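Local coordinates for EKC/KEOPS complex subunit PCC1 (Saccharomyces cerevisiae, PDB 4WXA), which serves as the dimerization module of the EKC/KEOPS complex, which is required for the threonylcarbamoyl modification of adenosine 37 in tRNAs reading codons that begin with adenine, at residues E14-F19 and V53-F58. Numbering follows the deposited sequence.
Sequences ELKIPF and VMLVQF
An antiparallel strand pair in the three-stranded sheet of PCC1 joins 14-18 of an outermost strand, with F19 just beyond it, to 53-58 on the central one; their directions differ by 164°, close to antiparallel. L15 and V56 form one hydrogen-bonded pair, with L15 N to V56 O at 2.8 Å and V56 N to L15 O at 3.0 Å. I17 and M54 form the next, through I17 N to M54 O and M54 N to I17 O. L15, I17, M54 and V56 share the buried face, where L15 and I17 also touch helix 63-88. I17 CD1 lies 4.2 Å from M54 SD, and M54 CB sits at the edge of the F19 ring, 3.9 Å from CE1. At the other end, L15 CB approaches the rim of F58 at CE1 (4.2 Å). The face bearing E14, K16, L55 and Q57 is more open. There E14 and Q57 cross at about a right angle: the turn at chi2 (60°) brings Q57 CD beside E14, and Q57 OE1 lies 3.4 Å from E14 CB, while NE2 donates to F58 O. The E14 carboxylate lies beside Q57 OE1 and reaches L55 CB with OE2. An alanine here removes CG and the carboxylate and would probably leave that side of Q57 and L55 CB less covered, with the CB contact kept. K16 CG meets L55 CD2 at 4.1 Å. E14, L15 and K16 also pair with an antiparallel strand of the GON7 chain, which continues the sheet across the interface. Four backbone hydrogen bonds thus hold the register of an interface-bearing strand, with an apolar face covered by helices 63-88 and 22-31; on the opposite face E14 and Q57 meet without a hydrogen bond between them.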
ATOM      1  N   GLU A  14       3.146  -5.380   3.452  1.00 37.37           N
ATOM      2  CA  GLU A  14       2.100  -5.929   4.326  1.00 33.85           C
ATOM      3  C   GLU A  14       1.768  -4.918   5.372  1.00 32.47           C
ATOM      4  O   GLU A  14       2.603  -4.343   6.079  1.00 31.35           O
ATOM      5  CB  GLU A  14       2.471  -7.267   4.922  1.00 38.62           C
ATOM      6  CG  GLU A  14       1.575  -7.619   6.098  1.00 51.02           C
ATOM      7  CD  GLU A  14       1.339  -9.104   6.276  1.00 50.75           C
ATOM      8  OE1 GLU A  14       2.285  -9.822   6.661  1.00 50.02           O
ATOM      9  OE2 GLU A  14       0.192  -9.556   6.080  1.00 55.22           O
ATOM     10  N   LEU A  15       0.498  -4.697   5.457  1.00 28.94           N
ATOM     11  CA  LEU A  15      -0.033  -3.769   6.383  1.00 32.30           C
ATOM     12  C   LEU A  15      -0.821  -4.497   7.506  1.00 34.42           C
ATOM     13  O   LEU A  15      -1.639  -5.380   7.222  1.00 35.73           O
ATOM     14  CB  LEU A  15      -0.923  -2.916   5.566  1.00 35.82           C
ATOM     15  CG  LEU A  15      -1.649  -1.807   6.290  1.00 46.22           C
ATOM     16  CD1 LEU A  15      -0.704  -0.786   6.910  1.00 53.96           C
ATOM     17  CD2 LEU A  15      -2.513  -1.093   5.250  1.00 45.10           C
ATOM     18  N   LYS A  16      -0.534  -4.204   8.772  1.00 39.08           N
ATOM     19  CA  LYS A  16      -1.296  -4.867   9.914  1.00 38.60           C
ATOM     20  C   LYS A  16      -2.041  -3.836  10.742  1.00 38.94           C
ATOM     21  O   LYS A  16      -1.442  -2.866  11.209  1.00 40.86           O
ATOM     22  CB  LYS A  16      -0.378  -5.636  10.821  1.00 38.82           C
ATOM     23  CG  LYS A  16       0.709  -6.441  10.129  1.00 48.45           C
ATOM     24  CD  LYS A  16       1.405  -7.269  11.175  1.00 68.91           C
ATOM     25  CE  LYS A  16       2.267  -8.363  10.608  1.00 75.87           C
ATOM     26  NZ  LYS A  16       3.512  -7.868   9.970  1.00 80.24           N
ATOM     27  N   ILE A  17      -3.345  -4.021  10.906  1.00 34.63           N
ATOM     28  CA  ILE A  17      -4.175  -2.994  11.502  1.00 34.22           C
ATOM     29  C   ILE A  17      -4.937  -3.537  12.720  1.00 38.45           C
ATOM     30  O   ILE A  17      -5.885  -4.269  12.571  1.00 41.34           O
ATOM     31  CB  ILE A  17      -5.162  -2.467  10.462  1.00 34.90           C
ATOM     32  CG1 ILE A  17      -4.383  -1.776   9.325  1.00 37.25           C
ATOM     33  CG2 ILE A  17      -6.133  -1.443  11.020  1.00 33.23           C
ATOM     34  CD1 ILE A  17      -4.947  -2.242   8.017  1.00 37.27           C
ATOM     35  N   PRO A  18      -4.513  -3.161  13.944  1.00 34.78           N
ATOM     36  CA  PRO A  18      -5.131  -3.649  15.166  1.00 38.49           C
ATOM     37  C   PRO A  18      -6.410  -2.958  15.508  1.00 39.86           C
ATOM     38  O   PRO A  18      -6.417  -1.784  15.779  1.00 44.29           O
ATOM     39  CB  PRO A  18      -4.100  -3.404  16.246  1.00 37.71           C
ATOM     40  CG  PRO A  18      -2.905  -2.900  15.566  1.00 42.84           C
ATOM     41  CD  PRO A  18      -3.264  -2.461  14.193  1.00 39.67           C
ATOM     42  N   PHE A  19      -7.510  -3.674  15.467  1.00 38.54           N
ATOM     43  CA  PHE A  19      -8.762  -3.100  15.935  1.00 37.69           C
ATOM     44  C   PHE A  19      -8.988  -3.460  17.431  1.00 37.48           C
ATOM     45  O   PHE A  19      -8.263  -4.221  18.025  1.00 37.51           O
ATOM     46  CB  PHE A  19      -9.880  -3.672  15.080  1.00 33.94           C
ATOM     47  CG  PHE A  19      -9.946  -3.105  13.709  1.00 32.09           C
ATOM     48  CD1 PHE A  19      -9.236  -3.654  12.721  1.00 34.66           C
ATOM     49  CD2 PHE A  19     -10.756  -2.023  13.426  1.00 34.68           C
ATOM     50  CE1 PHE A  19      -9.303  -3.146  11.439  1.00 36.32           C
ATOM     51  CE2 PHE A  19     -10.845  -1.510  12.157  1.00 37.24           C
ATOM     52  CZ  PHE A  19     -10.109  -2.084  11.146  1.00 36.25           C
ATOM     53  N   VAL A  53      -6.770  -8.368  14.594  1.00 29.25           N
ATOM     54  CA  VAL A  53      -5.876  -7.693  13.581  1.00 28.38           C
ATOM     55  C   VAL A  53      -6.340  -7.960  12.152  1.00 30.79           C
ATOM     56  O   VAL A  53      -6.612  -9.098  11.771  1.00 34.99           O
ATOM     57  CB  VAL A  53      -4.419  -8.151  13.682  1.00 26.41           C
ATOM     58  CG1 VAL A  53      -3.573  -7.382  12.691  1.00 29.92           C
ATOM     59  CG2 VAL A  53      -3.856  -7.866  15.091  1.00 26.58           C
ATOM     60  N   MET A  54      -6.405  -6.909  11.352  1.00 33.82           N
ATOM     61  CA  MET A  54      -6.605  -7.044   9.906  1.00 32.35           C
ATOM     62  C   MET A  54      -5.243  -7.075   9.169  1.00 33.04           C
ATOM     63  O   MET A  54      -4.382  -6.258   9.428  1.00 34.07           O
ATOM     64  CB  MET A  54      -7.470  -5.922   9.395  1.00 29.77           C
ATOM     65  CG  MET A  54      -7.782  -6.056   7.901  1.00 40.54           C
ATOM     66  SD  MET A  54      -8.443  -4.480   7.253  1.00 47.13           S
ATOM     67  CE  MET A  54      -9.557  -5.106   6.041  1.00 60.78           C
ATOM     68  N   LEU A  55      -5.067  -8.048   8.273  1.00 33.30           N
ATOM     69  CA  LEU A  55      -3.849  -8.258   7.569  1.00 26.81           C
ATOM     70  C   LEU A  55      -4.131  -7.972   6.070  1.00 33.65           C
ATOM     71  O   LEU A  55      -5.071  -8.542   5.503  1.00 29.58           O
ATOM     72  CB  LEU A  55      -3.381  -9.657   7.843  1.00 27.43           C
ATOM     73  CG  LEU A  55      -3.283 -10.085   9.283  1.00 31.36           C
ATOM     74  CD1 LEU A  55      -2.984 -11.557   9.480  1.00 33.36           C
ATOM     75  CD2 LEU A  55      -2.183  -9.324  10.021  1.00 31.07           C
ATOM     76  N   VAL A  56      -3.371  -7.024   5.454  1.00 31.18           N
ATOM     77  CA  VAL A  56      -3.506  -6.741   4.026  1.00 27.11           C
ATOM     78  C   VAL A  56      -2.113  -6.849   3.352  1.00 30.69           C
ATOM     79  O   VAL A  56      -1.178  -6.085   3.633  1.00 29.70           O
ATOM     80  CB  VAL A  56      -3.972  -5.309   3.795  1.00 30.71           C
ATOM     81  CG1 VAL A  56      -4.350  -5.078   2.335  1.00 32.35           C
ATOM     82  CG2 VAL A  56      -5.194  -4.997   4.567  1.00 32.80           C
ATOM     83  N   GLN A  57      -1.985  -7.823   2.485  1.00 28.37           N
ATOM     84  CA  GLN A  57      -0.783  -8.140   1.769  1.00 28.72           C
ATOM     85  C   GLN A  57      -0.937  -7.645   0.283  1.00 31.80           C
ATOM     86  O   GLN A  57      -1.855  -8.092  -0.452  1.00 30.35           O
ATOM     87  CB  GLN A  57      -0.640  -9.627   1.834  1.00 28.95           C
ATOM     88  CG  GLN A  57       0.560 -10.241   1.161  1.00 34.08           C
ATOM     89  CD  GLN A  57       1.846  -9.704   1.780  1.00 38.25           C
ATOM     90  OE1 GLN A  57       2.146  -9.993   2.951  1.00 44.40           O
ATOM     91  NE2 GLN A  57       2.576  -8.868   1.017  1.00 39.76           N
ATOM     92  N   PHE A  58      -0.106  -6.655  -0.091  1.00 30.25           N
ATOM     93  CA  PHE A  58       0.059  -6.217  -1.496  1.00 32.35           C
ATOM     94  C   PHE A  58       1.276  -6.864  -2.155  1.00 33.46           C
ATOM     95  O   PHE A  58       2.286  -7.111  -1.499  1.00 42.50           O
ATOM     96  CB  PHE A  58       0.265  -4.715  -1.526  1.00 31.55           C
ATOM     97  CG  PHE A  58      -0.743  -3.948  -0.739  1.00 33.69           C
ATOM     98  CD1 PHE A  58      -0.587  -3.773   0.613  1.00 37.99           C
ATOM     99  CD2 PHE A  58      -1.852  -3.390  -1.351  1.00 33.85           C
ATOM    100  CE1 PHE A  58      -1.527  -3.050   1.370  1.00 35.05           C
ATOM    101  CE2 PHE A  58      -2.785  -2.678  -0.621  1.00 35.66           C
ATOM    102  CZ  PHE A  58      -2.620  -2.512   0.762  1.00 33.14           C
TER